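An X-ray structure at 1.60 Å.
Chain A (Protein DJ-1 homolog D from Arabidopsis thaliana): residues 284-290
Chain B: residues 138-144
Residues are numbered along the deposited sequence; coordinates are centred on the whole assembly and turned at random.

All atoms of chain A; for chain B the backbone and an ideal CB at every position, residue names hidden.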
ATOM      1  N   PRO A 284      15.303  17.485   2.091  1.00 11.11           N
ATOM      2  CA  PRO A 284      15.831  18.848   2.010  1.00 11.67           C
ATOM      3  C   PRO A 284      15.006  19.957   2.658  1.00 11.95           C
ATOM      4  O   PRO A 284      15.572  20.850   3.286  1.00 12.95           O
ATOM      5  CB  PRO A 284      15.992  19.067   0.504  1.00 11.99           C
ATOM      6  CG  PRO A 284      16.317  17.699   0.009  1.00 11.57           C
ATOM      7  CD  PRO A 284      15.323  16.845   0.760  1.00 11.05           C
ATOM      8  N   GLU A 285      13.682  19.914   2.523  1.00 12.29           N
ATOM      9  CA  GLU A 285      12.880  20.991   3.093  1.00 12.42           C
ATOM     10  C   GLU A 285      13.035  21.133   4.602  1.00 12.40           C
ATOM     11  O   GLU A 285      13.030  22.255   5.120  1.00 12.37           O
ATOM     12  CB  GLU A 285      11.399  20.858   2.698  1.00 13.87           C
ATOM     13  CG  GLU A 285      10.599  19.775   3.403  1.00 13.82           C
ATOM     14  CD  GLU A 285       9.110  19.900   3.117  1.00 14.78           C
ATOM     15  OE1 GLU A 285       8.636  21.045   2.940  1.00 15.52           O
ATOM     16  OE2 GLU A 285       8.410  18.866   3.084  1.00 14.64           O
ATOM     17  N   TYR A 286      13.200  20.023   5.317  1.00 11.70           N
ATOM     18  CA  TYR A 286      13.370  20.142   6.760  1.00 13.16           C
ATOM     19  C   TYR A 286      14.848  20.256   7.136  1.00 12.45           C
ATOM     20  O   TYR A 286      15.198  20.921   8.118  1.00 10.98           O
ATOM     21  CB  TYR A 286      12.657  18.990   7.495  1.00 14.62           C
ATOM     22  CG  TYR A 286      13.402  17.681   7.630  1.00 14.42           C
ATOM     23  CD1 TYR A 286      14.343  17.495   8.640  1.00 13.35           C
ATOM     24  CD2 TYR A 286      13.108  16.603   6.795  1.00 14.34           C
ATOM     25  CE1 TYR A 286      14.968  16.264   8.828  1.00 15.13           C
ATOM     26  CE2 TYR A 286      13.726  15.365   6.969  1.00 14.74           C
ATOM     27  CZ  TYR A 286      14.655  15.201   7.991  1.00 15.36           C
ATOM     28  OH  TYR A 286      15.244  13.971   8.186  1.00 15.52           O
ATOM     29  N   LEU A 287      15.725  19.642   6.348  1.00 12.09           N
ATOM     30  CA  LEU A 287      17.156  19.748   6.615  1.00 11.33           C
ATOM     31  C   LEU A 287      17.593  21.206   6.470  1.00 11.07           C
ATOM     32  O   LEU A 287      18.530  21.647   7.129  1.00 12.87           O
ATOM     33  CB  LEU A 287      17.956  18.882   5.638  1.00 12.36           C
ATOM     34  CG  LEU A 287      17.884  17.365   5.828  1.00 14.42           C
ATOM     35  CD1 LEU A 287      18.573  16.675   4.662  1.00 15.18           C
ATOM     36  CD2 LEU A 287      18.548  16.978   7.142  1.00 14.80           C
ATOM     37  N   ALA A 288      16.903  21.949   5.610  1.00 12.99           N
ATOM     38  CA  ALA A 288      17.226  23.352   5.373  1.00 12.38           C
ATOM     39  C   ALA A 288      16.978  24.220   6.600  1.00 13.29           C
ATOM     40  O   ALA A 288      17.379  25.381   6.625  1.00 13.07           O
ATOM     41  CB  ALA A 288      16.417  23.884   4.195  1.00 12.48           C
ATOM     42  N   LEU A 289      16.321  23.654   7.609  1.00 12.92           N
ATOM     43  CA  LEU A 289      16.013  24.390   8.829  1.00 14.68           C
ATOM     44  C   LEU A 289      17.036  24.123   9.928  1.00 15.03           C
ATOM     45  O   LEU A 289      17.000  24.749  10.986  1.00 17.18           O
ATOM     46  CB  LEU A 289      14.610  24.020   9.330  1.00 14.93           C
ATOM     47  CG  LEU A 289      13.449  24.201   8.342  1.00 14.93           C
ATOM     48  CD1 LEU A 289      12.132  23.937   9.057  1.00 15.45           C
ATOM     49  CD2 LEU A 289      13.464  25.609   7.767  1.00 16.48           C
ATOM     50  N   ASN A 290      17.948  23.195   9.671  1.00 14.79           N
ATOM     51  CA  ASN A 290      18.971  22.837  10.647  1.00 15.80           C
ATOM     52  C   ASN A 290      20.211  23.703  10.445  1.00 14.64           C
ATOM     53  O   ASN A 290      20.868  23.629   9.409  1.00 12.27           O
ATOM     54  CB  ASN A 290      19.322  21.355  10.501  1.00 15.67           C
ATOM     55  CG  ASN A 290      20.276  20.873  11.572  1.00 16.72           C
ATOM     56  OD1 ASN A 290      21.361  21.421  11.740  1.00 19.75           O
ATOM     57  ND2 ASN A 290      19.875  19.836  12.299  1.00 19.38           N
TER
ATOM     58  N   UNK B 138       3.903  26.117   7.382  1.00 13.25           N
ATOM     59  CA  UNK B 138       4.619  24.920   7.773  1.00 12.17           C
ATOM     60  C   UNK B 138       6.054  25.431   7.915  1.00 12.77           C
ATOM     61  O   UNK B 138       6.511  26.235   7.100  1.00 13.47           O
ATOM     62  CB  UNK B 138       4.475  23.773   6.771  1.00 12.17           C
ATOM     63  N   UNK B 139       6.756  24.985   8.953  1.00 12.49           N
ATOM     64  CA  UNK B 139       8.116  25.445   9.223  1.00 12.81           C
ATOM     65  C   UNK B 139       9.068  25.524   8.032  1.00 13.06           C
ATOM     66  O   UNK B 139       9.840  26.478   7.924  1.00 13.29           O
ATOM     67  CB  UNK B 139       8.739  24.520  10.270  1.00 12.81           C
ATOM     68  N   UNK B 140       9.010  24.542   7.135  1.00 12.05           N
ATOM     69  CA  UNK B 140       9.907  24.505   5.980  1.00 11.86           C
ATOM     70  C   UNK B 140       9.670  25.600   4.942  1.00 12.74           C
ATOM     71  O   UNK B 140      10.497  25.802   4.046  1.00 13.13           O
ATOM     72  CB  UNK B 140       9.781  23.143   5.294  1.00 11.86           C
ATOM     73  N   UNK B 141       8.541  26.291   5.056  1.00 11.93           N
ATOM     74  CA  UNK B 141       8.202  27.363   4.129  1.00 13.01           C
ATOM     75  C   UNK B 141       8.760  28.693   4.641  1.00 13.44           C
ATOM     76  O   UNK B 141       8.802  29.688   3.913  1.00 15.77           O
ATOM     77  CB  UNK B 141       6.686  27.452   3.939  1.00 13.01           C
ATOM     78  N   UNK B 142       9.207  28.690   5.892  1.00 12.52           N
ATOM     79  CA  UNK B 142       9.756  29.894   6.494  1.00 14.73           C
ATOM     80  C   UNK B 142      10.804  30.614   5.659  1.00 14.81           C
ATOM     81  O   UNK B 142      10.671  31.810   5.397  1.00 14.98           O
ATOM     82  CB  UNK B 142      10.366  29.538   7.851  1.00 14.73           C
ATOM     83  N   UNK B 143      11.868  29.918   5.232  1.00 15.64           N
ATOM     84  CA  UNK B 143      12.920  30.546   4.426  1.00 15.73           C
ATOM     85  C   UNK B 143      12.395  31.310   3.214  1.00 15.44           C
ATOM     86  O   UNK B 143      12.788  32.452   2.984  1.00 15.01           O
ATOM     87  CB  UNK B 143      13.907  29.477   3.953  1.00 15.73           C
ATOM     88  N   UNK B 144      11.500  30.692   2.442  1.00 14.63           N
ATOM     89  CA  UNK B 144      10.957  31.358   1.261  1.00 14.72           C
ATOM     90  C   UNK B 144      10.135  32.597   1.628  1.00 14.30           C
ATOM     91  O   UNK B 144      10.226  33.628   0.959  1.00 14.04           O
ATOM     92  CB  UNK B 144      10.094  30.380   0.461  1.00 14.72           C
TER

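Chain A offers two features to this segment of chain B: the carboxylate of A:Glu285 and the two methyl groups of A:Leu289. The nearest CA pair across the two stretches is position 140 and A:Glu285, CA to CA 5.4 Å.

Position 138 has extended backbone angles (-59/138). Its CA-to-CB bond points toward chain A, but nothing of chain A lies within 5.5 Å of the ideal CB. There is space here, so a long or flat side chain could be held as easily as a small one. The deposited residue is B:Tyr138. With chi1 in the t well, its nearest approach is B:Tyr138 CD2 to A:Glu285 OE1, 4.6 Å, and it makes no contact. Its carbonyl O accepts a hydrogen bond from the backbone N of position 141.

Position 139 turns to helical angles (-45/-40), and its CB points sideways. The ideal CB is already 3.6 Å from A:Leu289 CD1, so apolar character suits this site. Alanine would fit as it stands; a longer side chain could also be directed along the flank. The residue is B:Ala139. Its CB packs against A:Leu289 CD1 at 3.7 Å, and its carbonyl C lies 3.6 Å from the same methyl.

Position 140 is the centre of the contact. Its CB points toward chain A and the ideal CB is 3.4 Å from A:Glu285 OE1, with A:Leu289 CD1 at 4.5 Å. A short side chain with a donor is favoured by the carboxylate, and a methyl would suit the apolar side. Serine, threonine or perhaps cysteine are reasonable; an acidic group would set two carboxylates close together. The residue is B:Thr140, with chi1 at 67° (p). Its OG1 donates a short hydrogen bond to A:Glu285 OE1, 2.6 Å. Its CG2 lies 4.0 Å from A:Leu289 CD1 and 3.8 Å from A:Tyr286 N. Threonine thus answers both demands, polar and apolar. A water adds a second link, donating to A:Glu285 O and to B:Thr140 O, each at 2.8 Å.

Position 141 points away, with no chain A atom within 5.5 Å of its ideal CB. Chain A sets no preference. The residue is B:Val141, with chi1 at 180° (t).

Position 142 has helical angles (-49/-54) that need no glycine. An ideal CB would point toward chain A and stand 5.0 Å from A:Leu289 CD2, so a small apolar residue could be accepted. The residue is B:Gly142, which adds no side chain toward A:Leu289.

Position 143 also points toward chain A, with its ideal CB 5.5 Å from A:Leu289 CD2. An apolar side chain of moderate size could reach this methyl, and phi of -51° is compatible with proline. The residue is B:Pro143. Its CG meets A:Leu289 CD2 at 3.8 Å.

Position 144 is out of reach of chain A, which leaves the choice open. The residue is B:Ser144; its OG donates to B:Val141 O at 2.8 Å.

Chain B, residues 138-144: YATVGPS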
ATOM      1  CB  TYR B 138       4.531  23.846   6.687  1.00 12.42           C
ATOM      2  CG  TYR B 138       4.997  22.498   7.180  1.00 11.80           C
ATOM      3  CD1 TYR B 138       4.275  21.811   8.157  1.00 12.95           C
ATOM      4  CD2 TYR B 138       6.185  21.933   6.712  1.00 12.77           C
ATOM      5  CE1 TYR B 138       4.726  20.596   8.662  1.00 13.80           C
ATOM      6  CE2 TYR B 138       6.647  20.716   7.214  1.00 14.78           C
ATOM      7  CZ  TYR B 138       5.913  20.058   8.188  1.00 14.68           C
ATOM      8  OH  TYR B 138       6.384  18.878   8.709  1.00 17.24           O
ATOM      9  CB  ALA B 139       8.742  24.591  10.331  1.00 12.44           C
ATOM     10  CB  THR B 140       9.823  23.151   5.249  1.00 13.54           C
ATOM     11  OG1 THR B 140       8.527  23.008   4.659  1.00 14.53           O
ATOM     12  CG2 THR B 140      10.059  22.004   6.213  1.00 13.34           C
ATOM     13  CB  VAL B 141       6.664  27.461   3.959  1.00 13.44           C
ATOM     14  CG1 VAL B 141       6.303  28.575   2.990  1.00 14.10           C
ATOM     15  CG2 VAL B 141       6.120  26.127   3.447  1.00 13.31           C
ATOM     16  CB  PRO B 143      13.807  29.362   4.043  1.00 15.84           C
ATOM     17  CG  PRO B 143      13.716  28.494   5.269  1.00 15.57           C
ATOM     18  CD  PRO B 143      12.230  28.532   5.586  1.00 15.31           C
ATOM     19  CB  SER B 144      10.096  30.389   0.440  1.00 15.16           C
ATOM     20  OG  SER B 144       8.915  30.029   1.135  1.00 19.57           O
TER
HETATM   21  O   HOH W   1      12.998  24.627   3.564  1.00 17.87           O
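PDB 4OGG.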